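Local atomic coordinates of hypothetical protein (Archaeoglobus fulgidus, PDB entry 2OGK), a protein that is of unknown function; its fold resembles that of RNA-binding proteins, although RNA binding itself is considered unlikely. Residues 4-9 against 123-128. Numbering follows the deposited sequence.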
# COMPACT_ATOMS: atom_id res chain seq x y z
N GLY D 4 17.80 7.33 11.86
CA GLY D 4 17.30 6.03 11.46
C GLY D 4 17.75 5.87 10.02
O GLY D 4 18.54 6.68 9.52
N LYS D 5 17.27 4.83 9.34
CA LYS D 5 17.64 4.65 7.94
C LYS D 5 16.47 4.13 7.11
O LYS D 5 15.43 3.71 7.65
CB LYS D 5 18.83 3.69 7.81
CG LYS D 5 18.54 2.23 8.12
CD LYS D 5 19.60 1.34 7.48
CE LYS D 5 19.17 -0.13 7.41
NZ LYS D 5 20.16 -0.97 6.64
N ILE D 6 16.65 4.18 5.79
CA ILE D 6 15.66 3.70 4.84
C ILE D 6 16.10 2.31 4.41
O ILE D 6 16.86 2.16 3.46
CB ILE D 6 15.61 4.60 3.58
CG1 ILE D 6 15.49 6.07 3.97
CG2 ILE D 6 14.42 4.22 2.73
CD1 ILE D 6 15.45 7.00 2.79
N GLU D 7 15.65 1.28 5.12
CA GLU D 7 16.03 -0.09 4.78
C GLU D 7 16.01 -0.34 3.26
O GLU D 7 16.96 -0.90 2.72
CB GLU D 7 15.09 -1.07 5.48
CG GLU D 7 15.67 -2.43 5.68
CD GLU D 7 14.62 -3.43 6.15
OE1 GLU D 7 13.86 -3.12 7.11
OE2 GLU D 7 14.55 -4.53 5.56
N TRP D 8 14.94 0.08 2.58
CA TRP D 8 14.84 -0.08 1.12
C TRP D 8 13.93 0.93 0.45
O TRP D 8 13.34 1.79 1.10
CB TRP D 8 14.36 -1.49 0.74
CG TRP D 8 13.13 -1.97 1.45
CD1 TRP D 8 13.08 -2.90 2.43
CD2 TRP D 8 11.78 -1.56 1.20
NE1 TRP D 8 11.77 -3.12 2.82
CE2 TRP D 8 10.95 -2.31 2.08
CE3 TRP D 8 11.17 -0.64 0.33
CZ2 TRP D 8 9.56 -2.17 2.12
CZ3 TRP D 8 9.78 -0.50 0.36
CH2 TRP D 8 8.99 -1.26 1.26
N VAL D 9 13.81 0.79 -0.87
CA VAL D 9 12.97 1.67 -1.69
C VAL D 9 12.41 0.92 -2.89
O VAL D 9 13.15 0.38 -3.71
CB VAL D 9 13.76 2.89 -2.23
CG1 VAL D 9 12.98 3.55 -3.38
CG2 VAL D 9 13.99 3.90 -1.12
N LEU D 123 9.05 3.48 0.75
CA LEU D 123 10.37 3.59 1.34
C LEU D 123 10.25 3.09 2.76
O LEU D 123 9.53 3.68 3.55
CB LEU D 123 10.85 5.04 1.39
CG LEU D 123 10.81 5.87 0.11
CD1 LEU D 123 9.45 6.55 -0.02
CD2 LEU D 123 11.90 6.89 0.18
N ARG D 124 10.94 2.00 3.09
CA ARG D 124 10.83 1.54 4.46
C ARG D 124 11.79 2.34 5.34
O ARG D 124 12.96 2.51 5.01
CB ARG D 124 11.12 0.05 4.61
CG ARG D 124 10.45 -0.48 5.86
CD ARG D 124 10.86 -1.89 6.25
NE ARG D 124 9.95 -2.41 7.26
CZ ARG D 124 9.70 -1.82 8.44
NH1 ARG D 124 10.31 -0.69 8.77
NH2 ARG D 124 8.82 -2.35 9.28
N LEU D 125 11.26 2.86 6.44
CA LEU D 125 12.06 3.63 7.36
C LEU D 125 12.16 2.77 8.60
O LEU D 125 11.17 2.18 9.03
CB LEU D 125 11.37 4.95 7.71
CG LEU D 125 10.85 5.82 6.56
CD1 LEU D 125 10.03 6.94 7.15
CD2 LEU D 125 11.99 6.37 5.75
N VAL D 126 13.36 2.69 9.17
CA VAL D 126 13.58 1.88 10.37
C VAL D 126 14.25 2.75 11.44
O VAL D 126 15.16 3.54 11.14
CB VAL D 126 14.44 0.64 10.03
CG1 VAL D 126 13.84 -0.11 8.85
CG2 VAL D 126 15.87 1.05 9.71
N THR D 127 13.78 2.60 12.67
CA THR D 127 14.33 3.38 13.77
C THR D 127 14.50 2.53 15.03
O THR D 127 13.96 1.44 15.12
CB THR D 127 13.42 4.63 14.11
OG1 THR D 127 12.14 4.20 14.61
CG2 THR D 127 13.20 5.49 12.88
N TYR D 128 15.28 3.04 15.99
CA TYR D 128 15.44 2.37 17.26
C TYR D 128 15.15 3.36 18.39
O TYR D 128 15.87 4.35 18.56
CB TYR D 128 16.83 1.79 17.47
CG TYR D 128 16.86 0.81 18.62
CD1 TYR D 128 16.72 -0.55 18.39
CD2 TYR D 128 16.90 1.26 19.95
CE1 TYR D 128 16.61 -1.45 19.44
CE2 TYR D 128 16.78 0.37 21.02
CZ TYR D 128 16.64 -1.00 20.76
OH TYR D 128 16.47 -1.90 21.80
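Lys5 O accepts a hydrogen bond from the amide N of Val126 (N to O 2.8 Å, N-H...O angle 162°) and also meets the CA-H of Leu125, its CA 3.4 Å from that oxygen. Lys5 N returns a bond to Val126 O at 3.1 Å, closing an antiparallel hydrogen-bonded pair. Further along, Trp8 sets its indole against Arg124: CB of Arg124 stands over one face, 3.7 Å from the centroid of the five-membered ring and 21° off its normal, a CH-pi contact. An alanine in place of Trp8 would probably leave Arg124 CB without its aromatic cover and Arg10 without its cation-pi partner. Farther out on the Arg124 side chain, NE lies 4.0 Å from Glu7 OE1, a long salt bridge of charge alone, the oxygen well out of the guanidinium plane. On the sheet face opposite Trp8 and Arg124, Val9 CG2 packs 3.9 Å from Leu123 CD2, where Phe67 and Trp68 of helix 61-75 touch Val9 and Leu123 respectively. Between the Lys5-Val126 and Val9-Leu123 pairs, 5-9 spends one residue more than 123-128, and Glu7 takes helical backbone angles; this is consistent with a beta bulge where strands 5-15 and 118-126 adjoin in the helix-backed antiparallel sheet.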